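Local coordinates for protein CsuC (Acinetobacter baumannii, PDB 6FJY) that acts as the chaperone of archaic Csu pili, probably in the periplasm, holding the tip adhesin CsuE in a pre-assembly complex by donor-strand complementation, at residues 147-152 against 232-237; 163-168 against 203-208. One frame throughout, in Å; residues are numbered along the deposited sequence.

Contact 1. Residues 147-152 against 232-237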
loop_
_atom_site.group_PDB
_atom_site.type_symbol
_atom_site.label_atom_id
_atom_site.label_comp_id
_atom_site.label_asym_id
_atom_site.label_seq_id
_atom_site.Cartn_x
_atom_site.Cartn_y
_atom_site.Cartn_z
ATOM N N PRO A 147 -15.267 9.181 10.737
ATOM C CA PRO A 147 -15.573 10.562 10.352
ATOM C C PRO A 147 -17.017 10.922 10.668
ATOM O O PRO A 147 -17.926 10.114 10.486
ATOM C CB PRO A 147 -15.304 10.582 8.844
ATOM C CG PRO A 147 -15.487 9.167 8.405
ATOM C CD PRO A 147 -15.003 8.324 9.567
ATOM N N VAL A 148 -17.216 12.147 11.156
ATOM C CA VAL A 148 -18.540 12.712 11.415
ATOM C C VAL A 148 -18.606 14.032 10.662
ATOM O O VAL A 148 -18.006 15.025 11.095
ATOM C CB VAL A 148 -18.816 12.934 12.912
ATOM C CG1 VAL A 148 -20.194 13.524 13.101
ATOM C CG2 VAL A 148 -18.695 11.630 13.694
ATOM N N LEU A 149 -19.332 14.054 9.551
ATOM C CA LEU A 149 -19.187 15.132 8.583
ATOM C C LEU A 149 -20.424 16.020 8.546
ATOM O O LEU A 149 -21.560 15.536 8.540
ATOM C CB LEU A 149 -18.893 14.585 7.179
ATOM C CG LEU A 149 -17.646 13.711 7.050
ATOM C CD1 LEU A 149 -17.375 13.325 5.599
ATOM C CD2 LEU A 149 -16.439 14.418 7.634
ATOM N N GLN A 150 -20.175 17.325 8.494
ATOM C CA GLN A 150 -21.201 18.335 8.318
ATOM C C GLN A 150 -20.767 19.271 7.204
ATOM O O GLN A 150 -19.576 19.431 6.933
ATOM C CB GLN A 150 -21.427 19.122 9.614
ATOM C CG GLN A 150 -22.385 18.462 10.566
ATOM C CD GLN A 150 -22.359 19.090 11.933
ATOM O OE1 GLN A 150 -21.958 20.242 12.092
ATOM N NE2 GLN A 150 -22.755 18.321 12.938
ATOM N N TRP A 151 -21.751 19.852 6.532
ATOM C CA TRP A 151 -21.509 20.773 5.438
ATOM C C TRP A 151 -22.277 22.068 5.669
ATOM O O TRP A 151 -23.166 22.154 6.518
ATOM C CB TRP A 151 -21.885 20.163 4.080
ATOM C CG TRP A 151 -23.357 20.002 3.854
ATOM C CD1 TRP A 151 -24.132 18.958 4.244
ATOM C CD2 TRP A 151 -24.220 20.903 3.153
ATOM N NE1 TRP A 151 -25.423 19.148 3.833
ATOM C CE2 TRP A 151 -25.507 20.339 3.167
ATOM C CE3 TRP A 151 -24.028 22.132 2.520
ATOM C CZ2 TRP A 151 -26.605 20.967 2.579
ATOM C CZ3 TRP A 151 -25.116 22.753 1.936
ATOM C CH2 TRP A 151 -26.388 22.170 1.969
ATOM N N SER A 152 -21.887 23.084 4.906
ATOM C CA SER A 152 -22.489 24.407 4.855
ATOM C C SER A 152 -21.893 25.115 3.651
ATOM O O SER A 152 -20.742 24.863 3.280
ATOM C CB SER A 152 -22.245 25.216 6.137
ATOM O OG SER A 152 -20.920 25.713 6.191
ATOM N N GLU A 232 -17.744 2.819 1.975
ATOM C CA GLU A 232 -18.957 2.981 2.757
ATOM C C GLU A 232 -19.673 4.233 2.287
ATOM O O GLU A 232 -19.049 5.275 2.055
ATOM C CB GLU A 232 -18.668 3.102 4.259
ATOM C CG GLU A 232 -17.699 2.078 4.823
ATOM C CD GLU A 232 -18.374 0.780 5.199
ATOM O OE1 GLU A 232 -19.601 0.668 5.001
ATOM O OE2 GLU A 232 -17.678 -0.129 5.696
ATOM N N LEU A 233 -20.984 4.108 2.123
ATOM C CA LEU A 233 -21.833 5.252 1.840
ATOM C C LEU A 233 -22.026 6.031 3.133
ATOM O O LEU A 233 -22.583 5.510 4.105
ATOM C CB LEU A 233 -23.173 4.787 1.274
ATOM C CG LEU A 233 -24.181 5.852 0.845
ATOM C CD1 LEU A 233 -23.603 6.701 -0.264
ATOM C CD2 LEU A 233 -25.478 5.200 0.391
ATOM N N ILE A 234 -21.545 7.268 3.150
ATOM C CA ILE A 234 -21.520 8.095 4.344
ATOM C C ILE A 234 -22.465 9.266 4.128
ATOM O O ILE A 234 -22.538 9.820 3.024
ATOM C CB ILE A 234 -20.083 8.563 4.648
ATOM C CG1 ILE A 234 -20.043 9.442 5.897
ATOM C CG2 ILE A 234 -19.476 9.276 3.443
ATOM C CD1 ILE A 234 -18.634 9.771 6.344
ATOM N N GLU A 235 -23.234 9.604 5.163
ATOM C CA GLU A 235 -24.172 10.714 5.098
ATOM C C GLU A 235 -23.623 11.909 5.861
ATOM O O GLU A 235 -23.071 11.766 6.955
ATOM C CB GLU A 235 -25.544 10.319 5.636
ATOM C CG GLU A 235 -25.552 9.673 7.001
ATOM C CD GLU A 235 -26.948 9.199 7.385
ATOM O OE1 GLU A 235 -27.653 8.661 6.498
ATOM O OE2 GLU A 235 -27.342 9.382 8.559
ATOM N N ILE A 236 -23.773 13.090 5.270
ATOM C CA ILE A 236 -23.243 14.327 5.820
ATOM C C ILE A 236 -24.375 15.345 5.846
ATOM O O ILE A 236 -24.971 15.645 4.803
ATOM C CB ILE A 236 -22.037 14.843 5.015
ATOM C CG1 ILE A 236 -21.940 16.365 5.075
ATOM C CG2 ILE A 236 -22.087 14.357 3.580
ATOM C CD1 ILE A 236 -20.536 16.860 4.925
ATOM N N THR A 237 -24.692 15.844 7.037
ATOM C CA THR A 237 -25.815 16.743 7.247
ATOM C C THR A 237 -25.350 18.196 7.238
ATOM O O THR A 237 -24.167 18.497 7.422
ATOM C CB THR A 237 -26.514 16.411 8.566
ATOM O OG1 THR A 237 -25.629 16.686 9.659
ATOM C CG2 THR A 237 -26.886 14.937 8.595
#

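Contact 2. Residues 163-168 against 203-208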
loop_
_atom_site.group_PDB
_atom_site.type_symbol
_atom_site.label_atom_id
_atom_site.label_comp_id
_atom_site.label_asym_id
_atom_site.label_seq_id
_atom_site.Cartn_x
_atom_site.Cartn_y
_atom_site.Cartn_z
ATOM N N LEU A 163 -17.996 25.271 -0.827
ATOM C CA LEU A 163 -18.582 24.254 0.031
ATOM C C LEU A 163 -17.644 23.993 1.199
ATOM O O LEU A 163 -16.454 23.737 0.998
ATOM C CB LEU A 163 -18.833 22.953 -0.734
ATOM C CG LEU A 163 -19.312 21.772 0.124
ATOM C CD1 LEU A 163 -20.625 22.071 0.794
ATOM C CD2 LEU A 163 -19.397 20.484 -0.684
ATOM N N TYR A 164 -18.186 24.032 2.410
ATOM C CA TYR A 164 -17.427 23.781 3.628
ATOM C C TYR A 164 -17.808 22.405 4.161
ATOM O O TYR A 164 -18.997 22.096 4.291
ATOM C CB TYR A 164 -17.714 24.851 4.688
ATOM C CG TYR A 164 -17.189 26.246 4.389
ATOM C CD1 TYR A 164 -17.751 27.028 3.384
ATOM C CD2 TYR A 164 -16.162 26.795 5.139
ATOM C CE1 TYR A 164 -17.281 28.308 3.120
ATOM C CE2 TYR A 164 -15.691 28.067 4.887
ATOM C CZ TYR A 164 -16.250 28.823 3.881
ATOM O OH TYR A 164 -15.770 30.092 3.641
ATOM N N LEU A 165 -16.804 21.587 4.474
ATOM C CA LEU A 165 -17.005 20.278 5.078
ATOM C C LEU A 165 -16.273 20.231 6.409
ATOM O O LEU A 165 -15.091 20.579 6.485
ATOM C CB LEU A 165 -16.504 19.164 4.159
ATOM C CG LEU A 165 -17.529 18.433 3.290
ATOM C CD1 LEU A 165 -18.671 19.330 2.924
ATOM C CD2 LEU A 165 -16.858 17.886 2.032
ATOM N N LYS A 166 -16.971 19.809 7.456
ATOM C CA LYS A 166 -16.381 19.717 8.781
ATOM C C LYS A 166 -16.399 18.268 9.241
ATOM O O LYS A 166 -17.369 17.545 9.013
ATOM C CB LYS A 166 -17.120 20.599 9.798
ATOM C CG LYS A 166 -16.546 20.491 11.202
ATOM C CD LYS A 166 -17.305 21.331 12.220
ATOM C CE LYS A 166 -17.128 22.814 12.008
ATOM N NZ LYS A 166 -18.042 23.565 12.925
ATOM N N ASN A 167 -15.298 17.839 9.841
ATOM C CA ASN A 167 -15.185 16.516 10.430
ATOM C C ASN A 167 -15.054 16.681 11.939
ATOM O O ASN A 167 -14.077 17.264 12.419
ATOM C CB ASN A 167 -13.980 15.776 9.854
ATOM C CG ASN A 167 -14.014 14.306 10.141
ATOM O OD1 ASN A 167 -14.744 13.850 11.018
ATOM N ND2 ASN A 167 -13.209 13.543 9.406
ATOM N N ASN A 168 -16.035 16.166 12.678
ATOM C CA ASN A 168 -16.019 16.161 14.139
ATOM C C ASN A 168 -15.552 14.835 14.719
ATOM O O ASN A 168 -15.537 14.678 15.943
ATOM C CB ASN A 168 -17.396 16.527 14.670
ATOM C CG ASN A 168 -17.838 17.883 14.191
ATOM O OD1 ASN A 168 -17.128 18.875 14.366
ATOM N ND2 ASN A 168 -19.002 17.937 13.555
ATOM N N VAL A 203 -12.582 21.960 5.948
ATOM C CA VAL A 203 -11.999 22.403 4.688
ATOM C C VAL A 203 -13.104 22.935 3.795
ATOM O O VAL A 203 -14.285 22.646 3.990
ATOM C CB VAL A 203 -11.229 21.292 3.950
ATOM C CG1 VAL A 203 -9.778 21.321 4.348
ATOM C CG2 VAL A 203 -11.846 19.943 4.222
ATOM N N LYS A 204 -12.699 23.713 2.789
ATOM C CA LYS A 204 -13.634 24.308 1.844
ATOM C C LYS A 204 -13.196 24.024 0.413
ATOM O O LYS A 204 -12.008 23.843 0.132
ATOM C CB LYS A 204 -13.794 25.818 2.071
ATOM C CG LYS A 204 -12.507 26.608 2.248
ATOM C CD LYS A 204 -12.845 28.062 2.562
ATOM C CE LYS A 204 -11.611 28.928 2.726
ATOM N NZ LYS A 204 -11.989 30.354 2.993
ATOM N N PHE A 205 -14.174 23.986 -0.494
ATOM C CA PHE A 205 -13.893 23.665 -1.888
ATOM C C PHE A 205 -14.501 24.710 -2.816
ATOM O O PHE A 205 -15.015 25.734 -2.360
ATOM C CB PHE A 205 -14.478 22.296 -2.241
ATOM C CG PHE A 205 -13.773 21.142 -1.596
ATOM C CD1 PHE A 205 -12.428 21.209 -1.281
ATOM C CD2 PHE A 205 -14.469 19.989 -1.289
ATOM C CE1 PHE A 205 -11.788 20.138 -0.677
ATOM C CE2 PHE A 205 -13.836 18.917 -0.687
ATOM C CZ PHE A 205 -12.492 18.993 -0.378
ATOM N N ALA A 206 -14.450 24.447 -4.120
ATOM C CA ALA A 206 -14.945 25.354 -5.150
ATOM C C ALA A 206 -16.162 24.712 -5.803
ATOM O O ALA A 206 -16.064 23.595 -6.323
ATOM C CB ALA A 206 -13.859 25.650 -6.185
ATOM N N ILE A 207 -17.301 25.408 -5.786
ATOM C CA ILE A 207 -18.536 24.818 -6.302
ATOM C C ILE A 207 -19.392 25.854 -7.018
ATOM O O ILE A 207 -18.949 26.978 -7.284
ATOM C CB ILE A 207 -19.353 24.149 -5.178
ATOM C CG1 ILE A 207 -19.529 25.105 -3.998
ATOM C CG2 ILE A 207 -18.715 22.838 -4.728
ATOM C CD1 ILE A 207 -20.909 25.667 -3.884
ATOM N N ASP A 208 -20.623 25.464 -7.337
ATOM C CA ASP A 208 -21.667 26.332 -7.873
ATOM C C ASP A 208 -23.000 25.620 -7.632
ATOM O O ASP A 208 -23.077 24.697 -6.813
ATOM C CB ASP A 208 -21.400 26.651 -9.356
ATOM C CG ASP A 208 -22.207 27.846 -9.860
ATOM O OD1 ASP A 208 -23.455 27.817 -9.778
ATOM O OD2 ASP A 208 -21.589 28.820 -10.337
#

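Contact 1. Residues 147-152 against 232-237
Strands 149-152 and 232-237 run broadly parallel but splay apart at 44°. They meet properly at one end, where Gln150 pairs with Thr237. Trp151 N donates to Thr237 O at 2.9 Å, in the carbonyl plane. The return bond, Thr237 N to Leu149 O, is weak at 3.5 Å. The packed face carries Leu149, Ile234 and Ile236, with Ile236 CB pointing toward 147-152. Ile236 CD1 lies 3.3 Å from Gln150 C and 3.6 Å from Leu149 CB. Ile236 CG1 meets Trp151 CD1 at 3.5 Å, the two side chains crossing nearly at right angles. The crowded chi1 of Trp151 (71°) turns its indole toward strand 232-237, so Ile236 O lies at the ring edge, near its plane. Farther along, Ile234 CD1 reaches across to Leu149 CD1 and to Pro147 CG, just before the strand, 3.8 Å from each. Leu175 and Ala173 of strand 173-175 back this apolar patch. The other face is looser. There Gln150 CG only brushes Thr237 OG1 at 3.8 Å, and Thr237 and Glu235 are exposed. One good backbone bond and a row of apolar groups thus join the strands: Leu149 and Ile236 are largely buried, and the face of Thr237 is polar.

Contact 2. Residues 163-168 against 203-208
Four backbone hydrogen bonds tie strand 163-167 to residues 203-205 in antiparallel register. Leu165 and Val203 form the hydrogen-bonded pair. Leu165 N gives a nearly straight bond to Val203 O (2.8 Å, 172°), and Val203 N returns one to Leu165 O at 2.9 Å. Both lie nearly along the C=O axes. Phe205 N reaches Leu163 O at 2.7 Å, in the carbonyl plane. The last bond, Leu163 N to Phe205 O, is weak at 3.4 Å, so the ladder loosens toward Ala206.

Between these bonds, Tyr164 and Lys204 form the non-hydrogen-bonded pair, with their CA atoms 4.2 Å apart. Their side chains run side by side in the same direction. Lys204 CB sits over the centre of the Tyr164 ring, 4.0 Å from the centroid, as a CH-pi contact. Lys204 CG takes the crowded position (chi1 47°), and the chain is extended beyond it. Lys204 CD therefore passes Tyr164 CE2 at 3.7 Å, and NZ ends near the hydroxyl.

The opposite face is apolar. Leu165 CD2 approaches the Phe205 ring obliquely, and Ile207 CG1 lies against Leu163 CB.

In the next shell, Leu45 touches both Tyr164 and Lys204. Lys204 NZ also has a long, weak ion pair with Glu162. Val197 touches Leu165 and Val203, and Trp151 packs on Leu165. The contact thus joins strand 201-204, outermost in the sheet within this chain, to strand 162-167, with main-chain bonds setting the register. The aliphatic part of Lys204 is spent on the aromatic face, while its ammonium is carried out to the ring's polar end.

In the fold
Contacts 1 and 2 are two joins in one mixed sheet, consistent with the second Ig-like domain of a PapD-type chaperone. The centres of contacts 1 and 2 are about 11 Å apart. Strands 149-154 and 162-167 are consecutive in the chain and antiparallel neighbours. Contact 1 adds strand 232-238 on one side of this pair, and contact 2 adds strand 201-204 on the other. Probable hydrogen bonds link the middle: Lys166 N lies 2.7 Å from Gln150 O, and Asn168 N lies 2.8 Å from Val148 O. No other chain of the assembly touches either contact, so neither contact's segments meet the bound subunit.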